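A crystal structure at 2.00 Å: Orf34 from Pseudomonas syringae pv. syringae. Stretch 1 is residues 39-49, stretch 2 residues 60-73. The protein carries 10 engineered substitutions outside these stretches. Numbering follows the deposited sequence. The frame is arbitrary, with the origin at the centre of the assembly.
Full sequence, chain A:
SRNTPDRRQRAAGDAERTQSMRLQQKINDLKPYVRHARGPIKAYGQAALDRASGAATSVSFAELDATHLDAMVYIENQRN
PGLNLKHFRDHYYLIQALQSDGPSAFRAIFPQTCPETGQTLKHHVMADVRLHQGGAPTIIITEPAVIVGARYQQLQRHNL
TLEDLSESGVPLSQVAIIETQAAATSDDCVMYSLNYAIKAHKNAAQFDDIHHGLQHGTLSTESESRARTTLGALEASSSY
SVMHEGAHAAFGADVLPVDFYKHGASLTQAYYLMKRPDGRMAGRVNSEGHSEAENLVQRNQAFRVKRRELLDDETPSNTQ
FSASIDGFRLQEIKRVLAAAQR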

# COMPACT_ATOMS: atom_id res chain seq x y z
N GLY A 39 -18.26 -9.62 19.15
CA GLY A 39 -16.93 -10.18 19.24
C GLY A 39 -15.83 -9.24 18.75
O GLY A 39 -16.05 -8.04 18.64
N PRO A 40 -14.64 -9.81 18.46
CA PRO A 40 -13.45 -9.05 18.06
C PRO A 40 -13.69 -8.04 16.94
O PRO A 40 -13.15 -6.94 17.00
CB PRO A 40 -12.46 -10.15 17.62
CG PRO A 40 -13.24 -11.43 17.59
CD PRO A 40 -14.37 -11.25 18.55
N ILE A 41 -14.48 -8.40 15.94
CA ILE A 41 -14.71 -7.48 14.84
C ILE A 41 -15.50 -6.25 15.30
O ILE A 41 -15.30 -5.16 14.78
CB ILE A 41 -15.42 -8.18 13.67
CG1 ILE A 41 -15.38 -7.27 12.44
CG2 ILE A 41 -16.85 -8.58 14.05
CD1 ILE A 41 -14.70 -7.93 11.26
N LYS A 42 -16.39 -6.42 16.28
CA LYS A 42 -17.12 -5.29 16.84
C LYS A 42 -16.16 -4.33 17.53
O LYS A 42 -16.26 -3.12 17.38
CB LYS A 42 -18.20 -5.75 17.83
N ALA A 43 -15.24 -4.89 18.32
CA ALA A 43 -14.25 -4.08 19.02
C ALA A 43 -13.37 -3.34 18.01
O ALA A 43 -13.07 -2.16 18.18
CB ALA A 43 -13.40 -4.95 19.94
N TYR A 44 -12.98 -4.05 16.96
CA TYR A 44 -12.18 -3.45 15.90
C TYR A 44 -12.93 -2.29 15.27
O TYR A 44 -12.36 -1.22 15.05
CB TYR A 44 -11.84 -4.50 14.85
CG TYR A 44 -11.00 -3.97 13.70
CD1 TYR A 44 -9.88 -3.18 13.94
CD2 TYR A 44 -11.31 -4.29 12.39
CE1 TYR A 44 -9.10 -2.71 12.88
CE2 TYR A 44 -10.53 -3.83 11.32
CZ TYR A 44 -9.43 -3.04 11.58
OH TYR A 44 -8.67 -2.58 10.51
N GLY A 45 -14.20 -2.50 14.96
CA GLY A 45 -15.03 -1.45 14.43
C GLY A 45 -15.13 -0.24 15.33
O GLY A 45 -15.05 0.90 14.87
N GLN A 46 -15.30 -0.47 16.63
CA GLN A 46 -15.45 0.64 17.56
C GLN A 46 -14.16 1.43 17.68
O GLN A 46 -14.19 2.67 17.72
CB GLN A 46 -15.90 0.13 18.94
CG GLN A 46 -16.28 1.24 19.90
CD GLN A 46 -17.32 2.18 19.33
OE1 GLN A 46 -18.43 1.77 19.00
NE2 GLN A 46 -16.96 3.45 19.21
N ALA A 47 -13.03 0.73 17.71
CA ALA A 47 -11.73 1.38 17.77
C ALA A 47 -11.51 2.26 16.54
O ALA A 47 -11.03 3.39 16.64
CB ALA A 47 -10.62 0.35 17.88
N ALA A 48 -11.86 1.72 15.37
CA ALA A 48 -11.70 2.46 14.12
C ALA A 48 -12.62 3.68 14.09
O ALA A 48 -12.24 4.73 13.57
CB ALA A 48 -11.99 1.56 12.93
N LEU A 49 -13.82 3.51 14.64
CA LEU A 49 -14.77 4.61 14.73
C LEU A 49 -14.23 5.70 15.64
O LEU A 49 -14.25 6.88 15.29
CB LEU A 49 -16.13 4.11 15.25
CG LEU A 49 -17.00 3.36 14.23
CD1 LEU A 49 -18.18 2.70 14.93
CD2 LEU A 49 -17.48 4.30 13.15
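Stretch 2, residues 60-73: SFAELDATHLDAMV

Tyr 44 supplies more than half of the surface that stretch 1 buries: it loses 130 Å² to stretch 2, the largest share of any residue in a contact that buries only 444 Å² over both sides. It illustrates a general principle, that two helices whose axes stay 10.9 Å apart can rely heavily on one long aromatic side chain reaching across the gap.

Stretch 1 is helical from Pro 40 to Leu 49, with Gly 39 at the N-cap position. Stretch 2 begins with Ser 60 at its own N-cap and runs as a helix from Phe 61 to Val 73. This second helix is kinked where the backbone N atoms of Asp 70 and Ala 71 lack a bond to the preceding turn; His 68, with phi/psi of -105/7°, lies just before that point. The N-to-C directions differ by 134°, a signed crossing angle of -134°, so the helices run roughly antiparallel but steeply inclined. The register follows: Ile 41 lies nearest His 68 (CA to CA, 7.4 Å), Tyr 44 nearest Leu 64 (CA to CA, 7.0 Å), and Ala 48 nearest Phe 61 (CA to CA, 8.4 Å).

Tyr 44, with chi1 in the t well, enters as a knob among Leu 64, Asp 65, His 68 and Met 72. At its tip, Tyr 44 OH donates a hydrogen bond to Asp 65 OD1 at 2.6 Å. The CA-to-CB bond of Asp 65 points away from stretch 1 overall, yet its carboxylate comes nearer, placing OD1 at the edge of the tyrosine ring, while OD2 is hydrogen-bonded elsewhere in the structure. Over one face of that ring lies His 68 in an offset stack, the centroids 4.4 Å apart and the planes inclined by 23°; Tyr 44 CG and His 68 CD2 are 3.2 Å apart. The selenomethionine Met 72 adds an apolar contact, its CE lying 4.0 Å from Tyr 44 CE2.

Near the start of the second helix, small residues take over on stretch 1. Phe 61 leaves its backbone sideways, but its ring extends to the alanines: Phe 61 CZ lies 3.4 Å from Ala 47 O, at the ring edge, and Phe 61 CE2 4.2 Å from Ala 48 CB. Leu 64 CD1 rests 4.2 Å from Ala 47 CB. At the other end, His 68 CE1 meets Pro 40 CB at 3.8 Å.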

# COMPACT_ATOMS: atom_id res chain seq x y z
N SER A 60 -2.78 0.73 19.01
CA SER A 60 -1.86 0.67 17.87
C SER A 60 -2.58 -0.03 16.73
O SER A 60 -2.89 -1.22 16.82
CB SER A 60 -0.58 -0.08 18.22
OG SER A 60 -0.05 -0.70 17.06
N PHE A 61 -2.82 0.70 15.65
CA PHE A 61 -3.61 0.11 14.58
C PHE A 61 -2.86 -0.85 13.70
O PHE A 61 -3.48 -1.72 13.08
CB PHE A 61 -4.29 1.20 13.77
CG PHE A 61 -5.61 1.58 14.34
CD1 PHE A 61 -5.68 2.44 15.43
CD2 PHE A 61 -6.78 1.03 13.84
CE1 PHE A 61 -6.91 2.77 15.99
CE2 PHE A 61 -8.01 1.35 14.39
CZ PHE A 61 -8.08 2.23 15.47
N ALA A 62 -1.53 -0.73 13.64
CA ALA A 62 -0.76 -1.70 12.87
C ALA A 62 -1.08 -3.11 13.35
O ALA A 62 -1.33 -3.99 12.53
CB ALA A 62 0.74 -1.42 12.98
N GLU A 63 -1.12 -3.33 14.66
CA GLU A 63 -1.41 -4.66 15.18
C GLU A 63 -2.90 -5.01 14.99
O GLU A 63 -3.22 -6.12 14.55
CB GLU A 63 -0.96 -4.78 16.64
CG GLU A 63 -2.04 -4.70 17.71
CD GLU A 63 -1.48 -4.28 19.07
OE1 GLU A 63 -0.28 -3.92 19.15
OE2 GLU A 63 -2.23 -4.32 20.07
N LEU A 64 -3.79 -4.08 15.29
CA LEU A 64 -5.23 -4.31 15.11
C LEU A 64 -5.62 -4.55 13.65
O LEU A 64 -6.37 -5.47 13.36
CB LEU A 64 -6.04 -3.14 15.66
CG LEU A 64 -6.33 -3.13 17.16
CD1 LEU A 64 -7.14 -1.89 17.52
CD2 LEU A 64 -7.07 -4.39 17.55
N ASP A 65 -5.13 -3.71 12.74
CA ASP A 65 -5.41 -3.92 11.33
C ASP A 65 -4.93 -5.30 10.90
O ASP A 65 -5.65 -6.04 10.21
CB ASP A 65 -4.73 -2.87 10.45
CG ASP A 65 -5.30 -1.47 10.62
OD1 ASP A 65 -6.45 -1.33 11.11
OD2 ASP A 65 -4.60 -0.51 10.24
N ALA A 66 -3.72 -5.65 11.33
CA ALA A 66 -3.09 -6.90 10.91
C ALA A 66 -3.88 -8.11 11.41
O ALA A 66 -4.00 -9.10 10.70
CB ALA A 66 -1.64 -6.96 11.42
N THR A 67 -4.41 -8.00 12.62
CA THR A 67 -5.23 -9.05 13.22
C THR A 67 -6.49 -9.33 12.42
O THR A 67 -6.92 -10.48 12.29
CB THR A 67 -5.63 -8.66 14.67
OG1 THR A 67 -4.45 -8.58 15.47
CG2 THR A 67 -6.58 -9.67 15.28
N HIS A 68 -7.08 -8.29 11.84
CA HIS A 68 -8.34 -8.49 11.15
C HIS A 68 -8.17 -8.47 9.63
O HIS A 68 -9.16 -8.52 8.90
CB HIS A 68 -9.33 -7.42 11.59
CG HIS A 68 -9.63 -7.48 13.05
ND1 HIS A 68 -10.36 -8.51 13.61
CD2 HIS A 68 -9.26 -6.68 14.08
CE1 HIS A 68 -10.46 -8.32 14.91
NE2 HIS A 68 -9.80 -7.22 15.23
N LEU A 69 -6.92 -8.44 9.17
CA LEU A 69 -6.65 -8.33 7.73
C LEU A 69 -7.19 -9.52 6.93
O LEU A 69 -7.75 -9.34 5.84
CB LEU A 69 -5.15 -8.17 7.47
CG LEU A 69 -4.79 -8.03 5.99
CD1 LEU A 69 -5.54 -6.86 5.39
CD2 LEU A 69 -3.30 -7.88 5.80
N ASP A 70 -7.04 -10.73 7.46
CA ASP A 70 -7.53 -11.91 6.75
C ASP A 70 -9.01 -11.76 6.40
O ASP A 70 -9.44 -12.15 5.31
CB ASP A 70 -7.32 -13.19 7.57
CG ASP A 70 -5.86 -13.58 7.67
OD1 ASP A 70 -5.03 -13.06 6.89
OD2 ASP A 70 -5.54 -14.44 8.52
N ALA A 71 -9.80 -11.19 7.31
CA ALA A 71 -11.23 -11.05 7.06
C ALA A 71 -11.49 -10.07 5.93
O ALA A 71 -12.34 -10.31 5.07
CB ALA A 71 -11.95 -10.61 8.32
N MSE A 72 -10.75 -8.97 5.91
CA MSE A 72 -10.94 -7.99 4.86
C MSE A 72 -10.41 -8.51 3.53
O MSE A 72 -11.00 -8.26 2.48
CB MSE A 72 -10.27 -6.67 5.24
CG MSE A 72 -10.92 -6.00 6.43
SE MSE A 72 -9.90 -4.44 7.02
CE MSE A 72 -8.56 -5.34 8.12
N VAL A 73 -9.31 -9.24 3.56
CA VAL A 73 -8.78 -9.82 2.32
C VAL A 73 -9.77 -10.80 1.71
O VAL A 73 -10.03 -10.78 0.50
CB VAL A 73 -7.45 -10.54 2.58
CG1 VAL A 73 -7.11 -11.46 1.41
CG2 VAL A 73 -6.34 -9.53 2.84